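Local coordinates for protein shikimate kinase (Bacteroides thetaiotaomicron, PDB 3VAA) that probably catalyses the magnesium-dependent transfer of phosphate from ATP to the 3-hydroxyl group of shikimate, a step of chorismate biosynthesis, at residues P128-R136 with F175-R183. Numbering follows the deposited sequence.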
ATOM      1  N   PRO A 128      -5.726  -4.312  13.700  1.00 29.14           N
ATOM      2  CA  PRO A 128      -6.334  -5.519  13.133  1.00 29.47           C
ATOM      3  C   PRO A 128      -7.866  -5.573  13.259  1.00 29.90           C
ATOM      4  O   PRO A 128      -8.511  -6.172  12.415  1.00 30.07           O
ATOM      5  CB  PRO A 128      -5.669  -6.662  13.903  1.00 31.00           C
ATOM      6  CG  PRO A 128      -4.572  -6.097  14.637  1.00 32.02           C
ATOM      7  CD  PRO A 128      -4.607  -4.613  14.597  1.00 30.89           C
ATOM      8  N   ASP A 129      -8.447  -4.960  14.291  1.00 30.83           N
ATOM      9  CA  ASP A 129      -9.908  -4.948  14.422  1.00 32.83           C
ATOM     10  C   ASP A 129     -10.507  -4.219  13.238  1.00 30.22           C
ATOM     11  O   ASP A 129     -11.565  -4.602  12.742  1.00 31.37           O
ATOM     12  CB  ASP A 129     -10.363  -4.263  15.724  1.00 34.18           C
ATOM     13  CG  ASP A 129     -10.005  -5.062  16.974  1.00 40.58           C
ATOM     14  OD1 ASP A 129      -9.677  -6.270  16.855  1.00 43.65           O
ATOM     15  OD2 ASP A 129     -10.054  -4.477  18.088  1.00 48.23           O
ATOM     16  N   VAL A 130      -9.825  -3.163  12.787  1.00 27.24           N
ATOM     17  CA  VAL A 130     -10.301  -2.372  11.663  1.00 26.04           C
ATOM     18  C   VAL A 130     -10.034  -3.108  10.371  1.00 25.63           C
ATOM     19  O   VAL A 130     -10.889  -3.116   9.492  1.00 24.85           O
ATOM     20  CB  VAL A 130      -9.685  -0.958  11.642  1.00 24.55           C
ATOM     21  CG1 VAL A 130     -10.102  -0.233  10.360  1.00 27.55           C
ATOM     22  CG2 VAL A 130     -10.095  -0.171  12.907  1.00 27.09           C
ATOM     23  N   LEU A 131      -8.847  -3.728  10.235  1.00 24.61           N
ATOM     24  CA  LEU A 131      -8.561  -4.531   9.034  1.00 25.46           C
ATOM     25  C   LEU A 131      -9.584  -5.671   8.901  1.00 25.21           C
ATOM     26  O   LEU A 131     -10.073  -5.963   7.793  1.00 26.06           O
ATOM     27  CB  LEU A 131      -7.136  -5.097   9.079  1.00 26.16           C
ATOM     28  CG  LEU A 131      -6.028  -4.072   8.900  1.00 24.56           C
ATOM     29  CD1 LEU A 131      -4.681  -4.752   9.035  1.00 22.28           C
ATOM     30  CD2 LEU A 131      -6.149  -3.353   7.524  1.00 24.25           C
ATOM     31  N   PHE A 132      -9.900  -6.301  10.039  1.00 26.82           N
ATOM     32  CA  PHE A 132     -10.879  -7.392  10.110  1.00 27.89           C
ATOM     33  C   PHE A 132     -12.218  -6.930   9.554  1.00 28.48           C
ATOM     34  O   PHE A 132     -12.788  -7.564   8.637  1.00 29.07           O
ATOM     35  CB  PHE A 132     -10.991  -7.889  11.563  1.00 29.13           C
ATOM     36  CG  PHE A 132     -12.013  -8.983  11.776  1.00 29.34           C
ATOM     37  CD1 PHE A 132     -11.693 -10.315  11.509  1.00 31.30           C
ATOM     38  CD2 PHE A 132     -13.270  -8.687  12.272  1.00 34.19           C
ATOM     39  CE1 PHE A 132     -12.617 -11.333  11.715  1.00 37.17           C
ATOM     40  CE2 PHE A 132     -14.208  -9.708  12.489  1.00 38.65           C
ATOM     41  CZ  PHE A 132     -13.874 -11.035  12.202  1.00 36.04           C
ATOM     42  N   ARG A 133     -12.735  -5.829  10.084  1.00 28.97           N
ATOM     43  CA  ARG A 133     -14.013  -5.304   9.582  1.00 28.63           C
ATOM     44  C   ARG A 133     -13.967  -4.992   8.088  1.00 27.73           C
ATOM     45  O   ARG A 133     -14.823  -5.444   7.317  1.00 28.24           O
ATOM     46  CB  ARG A 133     -14.389  -4.040  10.339  1.00 29.82           C
ATOM     47  CG  ARG A 133     -15.781  -3.519  10.017  1.00 31.12           C
ATOM     48  CD  ARG A 133     -15.997  -2.253  10.792  1.00 36.75           C
ATOM     49  NE  ARG A 133     -15.132  -1.197  10.271  1.00 34.10           N
ATOM     50  CZ  ARG A 133     -14.520  -0.274  11.005  1.00 35.47           C
ATOM     51  NH1 ARG A 133     -14.613  -0.281  12.324  1.00 42.96           N
ATOM     52  NH2 ARG A 133     -13.775   0.643  10.412  1.00 37.77           N
ATOM     53  N   ARG A 134     -12.961  -4.226   7.670  1.00 25.25           N
ATOM     54  CA  ARG A 134     -12.855  -3.831   6.274  1.00 25.07           C
ATOM     55  C   ARG A 134     -12.731  -5.006   5.318  1.00 26.71           C
ATOM     56  O   ARG A 134     -13.366  -5.023   4.275  1.00 26.64           O
ATOM     57  CB  ARG A 134     -11.665  -2.899   6.049  1.00 23.94           C
ATOM     58  CG  ARG A 134     -11.807  -1.545   6.716  1.00 26.19           C
ATOM     59  CD  ARG A 134     -10.504  -0.750   6.539  1.00 25.16           C
ATOM     60  NE  ARG A 134     -10.609   0.599   7.074  1.00 24.90           N
ATOM     61  CZ  ARG A 134      -9.598   1.461   7.154  1.00 26.40           C
ATOM     62  NH1 ARG A 134      -8.378   1.135   6.736  1.00 26.21           N
ATOM     63  NH2 ARG A 134      -9.805   2.657   7.675  1.00 26.19           N
ATOM     64  N   LEU A 135     -11.916  -5.992   5.682  1.00 26.72           N
ATOM     65  CA  LEU A 135     -11.682  -7.133   4.812  1.00 27.48           C
ATOM     66  C   LEU A 135     -12.887  -8.063   4.767  1.00 28.90           C
ATOM     67  O   LEU A 135     -13.145  -8.675   3.739  1.00 30.36           O
ATOM     68  CB  LEU A 135     -10.378  -7.849   5.199  1.00 27.39           C
ATOM     69  CG  LEU A 135      -9.130  -6.988   4.945  1.00 28.05           C
ATOM     70  CD1 LEU A 135      -7.876  -7.606   5.549  1.00 23.78           C
ATOM     71  CD2 LEU A 135      -8.901  -6.711   3.456  1.00 28.63           C
ATOM     72  N   ARG A 136     -13.613  -8.162   5.877  1.00 30.27           N
ATOM     73  CA  ARG A 136     -14.866  -8.932   5.929  1.00 31.39           C
ATOM     74  C   ARG A 136     -15.852  -8.373   4.922  1.00 30.36           C
ATOM     75  O   ARG A 136     -16.504  -9.105   4.174  1.00 30.76           O
ATOM     76  CB  ARG A 136     -15.519  -8.788   7.301  1.00 33.70           C
ATOM     77  CG  ARG A 136     -15.424  -9.957   8.230  1.00 40.38           C
ATOM     78  CD  ARG A 136     -16.256  -9.636   9.480  1.00 39.07           C
ATOM     79  NE  ARG A 136     -17.152 -10.723   9.836  1.00 43.26           N
ATOM     80  CZ  ARG A 136     -17.979 -10.698  10.875  1.00 47.54           C
ATOM     81  NH1 ARG A 136     -18.009  -9.640  11.678  1.00 49.68           N
ATOM     82  NH2 ARG A 136     -18.776 -11.734  11.114  1.00 51.20           N
ATOM     83  N   PHE A 175       1.662   6.350  10.045  1.00 26.43           N
ATOM     84  CA  PHE A 175       0.408   7.069  10.126  1.00 27.18           C
ATOM     85  C   PHE A 175      -0.749   6.136  10.452  1.00 26.34           C
ATOM     86  O   PHE A 175      -0.924   5.101   9.828  1.00 24.33           O
ATOM     87  CB  PHE A 175       0.154   7.766   8.788  1.00 26.30           C
ATOM     88  CG  PHE A 175      -1.117   8.584   8.727  1.00 30.42           C
ATOM     89  CD1 PHE A 175      -1.164   9.857   9.292  1.00 33.13           C
ATOM     90  CD2 PHE A 175      -2.227   8.121   8.048  1.00 30.82           C
ATOM     91  CE1 PHE A 175      -2.320  10.627   9.210  1.00 34.04           C
ATOM     92  CE2 PHE A 175      -3.382   8.888   7.957  1.00 30.75           C
ATOM     93  CZ  PHE A 175      -3.422  10.150   8.550  1.00 32.20           C
ATOM     94  N   ASN A 176      -1.546   6.518  11.439  1.00 26.80           N
ATOM     95  CA  ASN A 176      -2.734   5.732  11.794  1.00 26.53           C
ATOM     96  C   ASN A 176      -3.836   5.991  10.769  1.00 26.42           C
ATOM     97  O   ASN A 176      -4.338   7.121  10.628  1.00 28.30           O
ATOM     98  CB  ASN A 176      -3.177   6.036  13.233  1.00 27.44           C
ATOM     99  CG  ASN A 176      -4.445   5.302  13.631  1.00 33.30           C
ATOM    100  OD1 ASN A 176      -5.424   5.279  12.881  1.00 34.36           O
ATOM    101  ND2 ASN A 176      -4.448   4.727  14.842  1.00 39.44           N
ATOM    102  N   ALA A 177      -4.204   4.937  10.044  1.00 23.66           N
ATOM    103  CA  ALA A 177      -5.177   5.026   8.983  1.00 23.76           C
ATOM    104  C   ALA A 177      -6.487   4.307   9.352  1.00 24.13           C
ATOM    105  O   ALA A 177      -7.211   3.851   8.472  1.00 23.96           O
ATOM    106  CB  ALA A 177      -4.564   4.447   7.687  1.00 22.22           C
ATOM    107  N   ASP A 178      -6.774   4.225  10.661  1.00 25.48           N
ATOM    108  CA  ASP A 178      -7.991   3.563  11.165  1.00 26.75           C
ATOM    109  C   ASP A 178      -9.268   4.220  10.693  1.00 27.12           C
ATOM    110  O   ASP A 178     -10.288   3.540  10.550  1.00 28.32           O
ATOM    111  CB  ASP A 178      -8.062   3.583  12.700  1.00 28.14           C
ATOM    112  CG  ASP A 178      -7.057   2.654  13.369  1.00 33.02           C
ATOM    113  OD1 ASP A 178      -6.566   1.723  12.706  1.00 34.48           O
ATOM    114  OD2 ASP A 178      -6.789   2.852  14.587  1.00 38.51           O
ATOM    115  N   GLU A 179      -9.231   5.534  10.461  1.00 26.51           N
ATOM    116  CA  GLU A 179     -10.459   6.277  10.178  1.00 27.59           C
ATOM    117  C   GLU A 179     -10.507   6.821   8.775  1.00 26.74           C
ATOM    118  O   GLU A 179     -10.005   7.900   8.503  1.00 28.34           O
ATOM    119  CB  GLU A 179     -10.640   7.395  11.227  1.00 29.88           C
ATOM    120  CG  GLU A 179     -10.833   6.839  12.653  1.00 32.56           C
ATOM    121  CD  GLU A 179     -11.315   7.873  13.671  1.00 34.75           C
ATOM    122  OE1 GLU A 179     -10.765   8.995  13.692  1.00 34.17           O
ATOM    123  OE2 GLU A 179     -12.227   7.533  14.473  1.00 37.14           O
ATOM    124  N   LEU A 180     -11.103   6.034   7.870  1.00 25.61           N
ATOM    125  CA  LEU A 180     -11.237   6.413   6.462  1.00 26.85           C
ATOM    126  C   LEU A 180     -12.603   5.994   5.978  1.00 28.95           C
ATOM    127  O   LEU A 180     -12.820   5.754   4.775  1.00 30.02           O
ATOM    128  CB  LEU A 180     -10.153   5.717   5.616  1.00 26.80           C
ATOM    129  CG  LEU A 180      -8.689   6.059   5.894  1.00 26.57           C
ATOM    130  CD1 LEU A 180      -7.794   5.111   5.116  1.00 26.85           C
ATOM    131  CD2 LEU A 180      -8.368   7.512   5.556  1.00 29.86           C
ATOM    132  N   GLU A 181     -13.560   5.987   6.900  1.00 29.14           N
ATOM    133  CA  GLU A 181     -14.888   5.444   6.617  1.00 30.99           C
ATOM    134  C   GLU A 181     -15.977   6.401   6.117  1.00 31.98           C
ATOM    135  O   GLU A 181     -17.102   5.955   5.890  1.00 34.72           O
ATOM    136  CB  GLU A 181     -15.355   4.625   7.825  1.00 32.22           C
ATOM    137  CG  GLU A 181     -14.974   3.132   7.787  1.00 33.36           C
ATOM    138  CD  GLU A 181     -13.484   2.779   7.852  1.00 37.56           C
ATOM    139  OE1 GLU A 181     -12.622   3.638   8.141  1.00 32.58           O
ATOM    140  OE2 GLU A 181     -13.187   1.582   7.637  1.00 34.63           O
ATOM    141  N   ASP A 182     -15.659   7.687   5.960  1.00 31.02           N
ATOM    142  CA  ASP A 182     -16.578   8.669   5.341  1.00 32.20           C
ATOM    143  C   ASP A 182     -15.772   9.885   4.869  1.00 33.57           C
ATOM    144  O   ASP A 182     -14.555   9.959   5.110  1.00 31.51           O
ATOM    145  CB  ASP A 182     -17.754   9.061   6.246  1.00 35.22           C
ATOM    146  CG  ASP A 182     -17.326   9.797   7.476  1.00 36.35           C
ATOM    147  OD1 ASP A 182     -16.318  10.527   7.397  1.00 37.63           O
ATOM    148  OD2 ASP A 182     -18.026   9.673   8.507  1.00 40.17           O
ATOM    149  N   ARG A 183     -16.436  10.819   4.192  1.00 35.39           N
ATOM    150  CA  ARG A 183     -15.763  12.004   3.640  1.00 38.34           C
ATOM    151  C   ARG A 183     -15.068  12.855   4.693  1.00 37.62           C
ATOM    152  O   ARG A 183     -14.000  13.403   4.430  1.00 39.08           O
ATOM    153  CB  ARG A 183     -16.753  12.897   2.878  1.00 41.58           C
ATOM    154  CG  ARG A 183     -16.103  14.187   2.328  1.00 48.61           C
ATOM    155  CD  ARG A 183     -17.122  15.219   1.799  1.00 56.18           C
ATOM    156  NE  ARG A 183     -18.035  15.716   2.835  1.00 60.76           N
ATOM    157  CZ  ARG A 183     -17.720  16.613   3.776  1.00 64.35           C
ATOM    158  NH1 ARG A 183     -16.488  17.115   3.868  1.00 63.58           N
ATOM    159  NH2 ARG A 183     -18.644  16.995   4.656  1.00 66.19           N
TER
HETATM  160  O   HOH W   1     -15.103  -0.292   7.510  1.00 35.64           O
HETATM  161  O   HOH W   2     -12.620   2.812  11.592  1.00 36.43           O
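Arg134 and Glu181 anchor a salt-bridge network, with Arg133 as its third member, that ties helix 128-137 to the loop following strand 173-176, an outermost strand of the parallel sheet in this P-loop kinase fold. The grip is side-on and bidentate: Arg134 NE donates to Glu181 OE2 at 2.8 Å, Arg134 NH2 to Glu181 OE1 at 3.0 Å, and both oxygens use their syn lone pairs. The guanidinium and carboxylate planes are 21° apart, nearly coplanar. With chi2 and chi3 both anti, the straight chain of Arg134 carries its guanidinium to the loop, where NH2 also donates to Ala177 O (3.0 Å) in the carbonyl plane. Its NH1 bonds to Gly35 O, a backbone atom of the predicted ATP-binding loop, so the guanidinium joins the helix, the loop after the strand and the P-loop. Val130 CG1 sits over one face of this guanidinium, 3.4 Å above its plane and nearer its border than its centre.

Arg133 approaches the same carboxylate differently, the two planes being 84° apart. Its NH2 meets Glu181 OE2 at 3.0 Å from 82° out of the carboxylate plane, away from the in-plane approach of Arg134 NE. One water accepts from Arg133 NE and donates to Glu181 OE2; another accepts from Arg133 NH2 and donates to Asp178 O at 2.7 Å.

Within the loop, Asn176 OD1 closes an Asx turn by accepting from Asp178 N (2.8 Å), while Asp178 OD1 accepts from His127 N just before the helix. Glu181 OE1 has a second donor, Leu180 N, which reaches it at 2.8 Å nearly in line with the C-O bond.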